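DNA mismatch repair protein MutS (Thermus aquaticus, PDB 1EWQ) takes part in DNA mismatch repair, binding mismatched DNA as an ATP-dependent damage sensor with weak ATPase activity. Local coordinates at residues Lys161-Leu166 / Leu191-Lys196; Ala410-His415 / Arg497-Val502. One frame throughout, in Å; residues are numbered along the deposited sequence.

Interactions 1 and 2 follow one another along the chain and lie on opposite sides of its centre, their own centres about 59 Å apart and their nearest atoms about 41 Å apart. Interaction 1 (161-166 with 191-196) is a single surface salt bridge between two helices of MutS domain II. Interaction 2 (410-415 with 497-502) joins two long helices in the range of MutS domain III and adds an aliphatic contact to its ion pair. The second is the nearer to the bound DNA, with its nearest atom about 13 Å away against about 32 Å for the first. Both lie away from the predicted ATP-binding loop.

Interaction 1 of 2, residues Lys161-Leu166 / Leu191-Lys196; sequences KSKSAL and LDEFRK
Glu193 OE2 is gripped twice: Lys163 NZ reaches it across the contact at 3.2 Å, and the hydroxyl of Tyr167, one turn on from Lys163, hydrogen-bonds to the same oxygen. Lys163 NZ comes in on the syn lone pair, the side facing the other carboxylate oxygen, and stays 3.7 Å from Glu193 OE1, so the salt bridge leans on one oxygen. The two side chains approach from opposite directions and bridge a wide gap between the backbones, the nearest CA atoms, those of Lys163 and Phe194, being 10.4 Å from each other. Lys163 leaves its helix with CG anti to the backbone N (chi1 -171°) and bends at chi3 (54°); Glu193 runs extended to meet it. The methylenes of Lys163 lie close to the carboxylate too, with CD 3.6 Å from Glu193 OE2. Just before Lys163, Ser162 caps the helix start, its OG accepting from Ala165 N at 3.3 Å. Leu166 packs on Trp143 and Leu145, and Phe194 on Val178, Leu180 and Leu202, which places both helices against the mixed sheet; the ion pair is a surface link between helices 163-173 and 188-197 in the alpha/beta MutS domain II.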
loop_
_atom_site.group_PDB
_atom_site.type_symbol
_atom_site.label_atom_id
_atom_site.label_comp_id
_atom_site.label_asym_id
_atom_site.label_seq_id
_atom_site.Cartn_x
_atom_site.Cartn_y
_atom_site.Cartn_z
ATOM N N LYS C 161 -3.519 36.505 -1.718
ATOM C CA LYS C 161 -3.545 37.332 -0.517
ATOM C C LYS C 161 -3.572 36.579 0.796
ATOM O O LYS C 161 -3.013 37.045 1.790
ATOM C CB LYS C 161 -4.735 38.286 -0.577
ATOM C CG LYS C 161 -5.803 37.849 -1.560
ATOM C CD LYS C 161 -6.357 36.464 -1.226
ATOM C CE LYS C 161 -6.726 35.753 -2.510
ATOM N NZ LYS C 161 -5.552 35.814 -3.411
ATOM N N SER C 162 -4.214 35.419 0.817
ATOM C CA SER C 162 -4.287 34.649 2.049
ATOM C C SER C 162 -3.629 33.285 1.915
ATOM O O SER C 162 -3.266 32.849 0.819
ATOM C CB SER C 162 -5.747 34.488 2.498
ATOM O OG SER C 162 -6.510 33.739 1.571
ATOM N N LYS C 163 -3.462 32.626 3.057
ATOM C CA LYS C 163 -2.855 31.307 3.114
ATOM C C LYS C 163 -3.883 30.308 2.599
ATOM O O LYS C 163 -3.545 29.317 1.950
ATOM C CB LYS C 163 -2.479 30.995 4.559
ATOM C CG LYS C 163 -1.650 29.750 4.760
ATOM C CD LYS C 163 -1.213 29.656 6.219
ATOM C CE LYS C 163 -2.423 29.752 7.149
ATOM N NZ LYS C 163 -2.051 29.611 8.576
ATOM N N SER C 164 -5.149 30.596 2.891
ATOM C CA SER C 164 -6.257 29.758 2.465
ATOM C C SER C 164 -6.265 29.614 0.945
ATOM O O SER C 164 -6.327 28.501 0.422
ATOM C CB SER C 164 -7.579 30.376 2.915
ATOM O OG SER C 164 -8.312 29.456 3.690
ATOM N N ALA C 165 -6.210 30.745 0.248
ATOM C CA ALA C 165 -6.218 30.754 -1.208
ATOM C C ALA C 165 -4.961 30.089 -1.753
ATOM O O ALA C 165 -5.002 29.411 -2.777
ATOM C CB ALA C 165 -6.326 32.179 -1.727
ATOM N N LEU C 166 -3.840 30.286 -1.073
ATOM C CA LEU C 166 -2.603 29.659 -1.517
ATOM C C LEU C 166 -2.823 28.154 -1.513
ATOM O O LEU C 166 -2.672 27.498 -2.539
ATOM C CB LEU C 166 -1.442 29.996 -0.582
ATOM C CG LEU C 166 -0.222 29.083 -0.781
ATOM C CD1 LEU C 166 0.410 29.352 -2.157
ATOM C CD2 LEU C 166 0.779 29.313 0.343
ATOM N N LEU C 191 5.177 24.885 8.624
ATOM C CA LEU C 191 5.629 23.606 8.097
ATOM C C LEU C 191 4.763 22.432 8.529
ATOM O O LEU C 191 4.371 21.614 7.701
ATOM C CB LEU C 191 7.082 23.362 8.501
ATOM C CG LEU C 191 7.754 22.114 7.937
ATOM C CD1 LEU C 191 7.605 22.069 6.420
ATOM C CD2 LEU C 191 9.221 22.122 8.340
ATOM N N ASP C 192 4.470 22.343 9.821
ATOM C CA ASP C 192 3.633 21.261 10.320
ATOM C C ASP C 192 2.255 21.308 9.677
ATOM O O ASP C 192 1.734 20.280 9.243
ATOM C CB ASP C 192 3.505 21.346 11.843
ATOM C CG ASP C 192 4.743 20.833 12.555
ATOM O OD1 ASP C 192 5.035 19.618 12.444
ATOM O OD2 ASP C 192 5.428 21.644 13.214
ATOM N N GLU C 193 1.666 22.500 9.619
ATOM C CA GLU C 193 0.351 22.662 9.009
ATOM C C GLU C 193 0.428 22.194 7.565
ATOM O O GLU C 193 -0.439 21.463 7.093
ATOM C CB GLU C 193 -0.092 24.124 9.029
ATOM C CG GLU C 193 -1.538 24.322 8.584
ATOM C CD GLU C 193 -1.920 25.783 8.411
ATOM O OE1 GLU C 193 -3.120 26.103 8.555
ATOM O OE2 GLU C 193 -1.030 26.611 8.115
ATOM N N PHE C 194 1.483 22.619 6.873
ATOM C CA PHE C 194 1.679 22.254 5.478
ATOM C C PHE C 194 1.860 20.755 5.300
ATOM O O PHE C 194 1.213 20.144 4.451
ATOM C CB PHE C 194 2.901 22.962 4.897
ATOM C CG PHE C 194 3.052 22.770 3.419
ATOM C CD1 PHE C 194 2.449 23.645 2.528
ATOM C CD2 PHE C 194 3.740 21.672 2.914
ATOM C CE1 PHE C 194 2.524 23.430 1.154
ATOM C CE2 PHE C 194 3.820 21.445 1.542
ATOM C CZ PHE C 194 3.212 22.325 0.660
ATOM N N ARG C 195 2.751 20.169 6.092
ATOM C CA ARG C 195 3.019 18.738 6.001
ATOM C C ARG C 195 1.773 17.894 6.209
ATOM O O ARG C 195 1.578 16.883 5.534
ATOM C CB ARG C 195 4.087 18.314 7.018
ATOM C CG ARG C 195 5.527 18.521 6.564
ATOM C CD ARG C 195 6.436 17.475 7.212
ATOM N NE ARG C 195 7.787 17.470 6.651
ATOM C CZ ARG C 195 8.788 18.232 7.087
ATOM N NH1 ARG C 195 8.601 19.069 8.101
ATOM N NH2 ARG C 195 9.978 18.164 6.504
ATOM N N LYS C 196 0.928 18.302 7.148
ATOM C CA LYS C 196 -0.289 17.551 7.424
ATOM C C LYS C 196 -1.266 17.612 6.261
ATOM O O LYS C 196 -1.829 16.594 5.860
ATOM C CB LYS C 196 -0.964 18.063 8.698
ATOM C CG LYS C 196 -0.896 17.072 9.855
ATOM C CD LYS C 196 0.551 16.707 10.199
ATOM C CE LYS C 196 0.629 15.545 11.188
ATOM N NZ LYS C 196 -0.027 15.843 12.498
#

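Interaction 2 of 2, residues Ala410-His415 / Arg497-Val502; sequences ALRAAH and RREEEV
Leu411 and Arg498 meet at about a right angle, the leucine pushing its CD1 methyl against the root of the arginine: CD1 lies 3.7 Å from Arg498 CB and 4.2 Å from Arg498 CG. Only the aliphatic start of Arg498 takes part here. Its chain leaves with CG anti to the backbone N, then bends at chi2 (84°) and again at chi3, which carries the guanidinium away from Leu411 and along its own helix toward Glu501 and Val502. There Arg498 NH2 holds Glu501 OE1 at 2.9 Å, approaching from above the carboxylate plane, while Val502 CG2 sits 3.5 Å above one face of the guanidinium, toward its rim. Asp405 and Glu505 form further salt bridges with the group, and Arg497 pairs with the other oxygen of Glu501. With Arg498 cut back to an alanine, Asp405 and Glu505 would probably lose a positive partner, Glu501 would be left to Arg497, and a gap is likely to open beside Leu411 CD1. Arg412 and Glu499 also cross at about a right angle, with guanidinium and carboxylate planes 76° apart. Glu499 OE2 stands at the guanidinium edge, near its plane, but the salt bridge is long and its hydrogen bond weak, 3.5 Å from Arg412 NH2. The same oxygen accepts from the backbone amides of Leu399 and Ile400, which probably fix the buried carboxylate more firmly than the arginine does. The two contacts thus join helix 406-433 to helix 479-511: Leu411 reaches back along the latter to Leu494 and Ile495, Ala414 touches Leu491 farther back, and the loop residues Val394, Ile400, Glu402 and Asp405, ahead of helix 406-433, pack round Glu499, Val502 and Arg412.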
loop_
_atom_site.group_PDB
_atom_site.type_symbol
_atom_site.label_atom_id
_atom_site.label_comp_id
_atom_site.label_asym_id
_atom_site.label_seq_id
_atom_site.Cartn_x
_atom_site.Cartn_y
_atom_site.Cartn_z
ATOM N N ALA C 410 28.796 1.930 -47.033
ATOM C CA ALA C 410 30.113 1.466 -47.443
ATOM C C ALA C 410 30.611 0.565 -46.320
ATOM O O ALA C 410 31.155 -0.509 -46.565
ATOM C CB ALA C 410 31.065 2.654 -47.628
ATOM N N LEU C 411 30.397 1.016 -45.085
ATOM C CA LEU C 411 30.821 0.278 -43.907
ATOM C C LEU C 411 30.110 -1.065 -43.758
ATOM O O LEU C 411 30.746 -2.071 -43.438
ATOM C CB LEU C 411 30.606 1.127 -42.652
ATOM C CG LEU C 411 31.496 2.365 -42.492
ATOM C CD1 LEU C 411 31.016 3.193 -41.310
ATOM C CD2 LEU C 411 32.948 1.942 -42.285
ATOM N N ARG C 412 28.798 -1.084 -43.987
ATOM C CA ARG C 412 28.030 -2.324 -43.870
ATOM C C ARG C 412 28.412 -3.316 -44.965
ATOM O O ARG C 412 28.520 -4.517 -44.717
ATOM C CB ARG C 412 26.525 -2.050 -43.944
ATOM C CG ARG C 412 25.929 -1.320 -42.741
ATOM C CD ARG C 412 24.625 -2.006 -42.317
ATOM N NE ARG C 412 23.743 -1.166 -41.508
ATOM C CZ ARG C 412 23.112 -0.087 -41.963
ATOM N NH1 ARG C 412 23.266 0.294 -43.227
ATOM N NH2 ARG C 412 22.315 0.604 -41.154
ATOM N N ALA C 413 28.608 -2.806 -46.174
ATOM C CA ALA C 413 28.982 -3.640 -47.312
ATOM C C ALA C 413 30.237 -4.438 -46.991
ATOM O O ALA C 413 30.275 -5.653 -47.167
ATOM C CB ALA C 413 29.220 -2.765 -48.540
ATOM N N ALA C 414 31.259 -3.736 -46.517
ATOM C CA ALA C 414 32.528 -4.350 -46.166
ATOM C C ALA C 414 32.374 -5.345 -45.018
ATOM O O ALA C 414 33.151 -6.296 -44.905
ATOM C CB ALA C 414 33.544 -3.273 -45.795
ATOM N N HIS C 415 31.376 -5.127 -44.165
ATOM C CA HIS C 415 31.141 -6.027 -43.041
ATOM C C HIS C 415 30.529 -7.334 -43.546
ATOM O O HIS C 415 30.876 -8.412 -43.070
ATOM C CB HIS C 415 30.198 -5.396 -42.012
ATOM C CG HIS C 415 29.931 -6.276 -40.831
ATOM N ND1 HIS C 415 30.840 -6.447 -39.809
ATOM C CD2 HIS C 415 28.882 -7.077 -40.538
ATOM C CE1 HIS C 415 30.362 -7.318 -38.939
ATOM N NE2 HIS C 415 29.176 -7.715 -39.358
ATOM N N ARG C 497 29.850 3.954 -34.758
ATOM C CA ARG C 497 30.134 5.385 -34.771
ATOM C C ARG C 497 29.277 6.127 -35.781
ATOM O O ARG C 497 28.458 6.969 -35.414
ATOM C CB ARG C 497 31.605 5.664 -35.097
ATOM C CG ARG C 497 31.888 7.165 -35.115
ATOM C CD ARG C 497 33.323 7.540 -35.420
ATOM N NE ARG C 497 33.522 8.966 -35.163
ATOM C CZ ARG C 497 34.676 9.612 -35.314
ATOM N NH1 ARG C 497 35.752 8.959 -35.732
ATOM N NH2 ARG C 497 34.760 10.909 -35.029
ATOM N N ARG C 498 29.486 5.822 -37.057
ATOM C CA ARG C 498 28.739 6.457 -38.137
ATOM C C ARG C 498 27.233 6.399 -37.911
ATOM O O ARG C 498 26.529 7.378 -38.145
ATOM C CB ARG C 498 29.081 5.793 -39.475
ATOM C CG ARG C 498 28.093 6.078 -40.608
ATOM C CD ARG C 498 28.361 7.400 -41.331
ATOM N NE ARG C 498 28.331 8.573 -40.466
ATOM C CZ ARG C 498 27.804 9.744 -40.815
ATOM N NH1 ARG C 498 27.260 9.903 -42.009
ATOM N NH2 ARG C 498 27.829 10.761 -39.970
ATOM N N GLU C 499 26.738 5.253 -37.457
ATOM C CA GLU C 499 25.306 5.114 -37.238
ATOM C C GLU C 499 24.799 6.026 -36.120
ATOM O O GLU C 499 23.686 6.534 -36.199
ATOM C CB GLU C 499 24.945 3.655 -36.953
ATOM C CG GLU C 499 23.442 3.408 -36.942
ATOM C CD GLU C 499 23.092 1.945 -37.120
ATOM O OE1 GLU C 499 23.775 1.095 -36.504
ATOM O OE2 GLU C 499 22.128 1.650 -37.863
ATOM N N GLU C 500 25.604 6.240 -35.085
ATOM C CA GLU C 500 25.185 7.135 -34.019
ATOM C C GLU C 500 25.215 8.562 -34.570
ATOM O O GLU C 500 24.348 9.379 -34.251
ATOM C CB GLU C 500 26.109 7.047 -32.805
ATOM C CG GLU C 500 25.546 7.794 -31.595
ATOM C CD GLU C 500 26.476 7.793 -30.398
ATOM O OE1 GLU C 500 27.400 8.637 -30.358
ATOM O OE2 GLU C 500 26.286 6.947 -29.492
ATOM N N GLU C 501 26.218 8.859 -35.400
ATOM C CA GLU C 501 26.338 10.190 -35.995
ATOM C C GLU C 501 25.098 10.477 -36.850
ATOM O O GLU C 501 24.545 11.572 -36.803
ATOM C CB GLU C 501 27.595 10.300 -36.878
ATOM C CG GLU C 501 28.913 9.954 -36.182
ATOM C CD GLU C 501 30.142 10.150 -37.080
ATOM O OE1 GLU C 501 30.072 9.846 -38.290
ATOM O OE2 GLU C 501 31.187 10.599 -36.566
ATOM N N VAL C 502 24.664 9.490 -37.625
ATOM C CA VAL C 502 23.492 9.669 -38.474
ATOM C C VAL C 502 22.240 9.862 -37.625
ATOM O O VAL C 502 21.394 10.694 -37.942
ATOM C CB VAL C 502 23.296 8.473 -39.420
ATOM C CG1 VAL C 502 22.020 8.649 -40.227
ATOM C CG2 VAL C 502 24.498 8.359 -40.361
#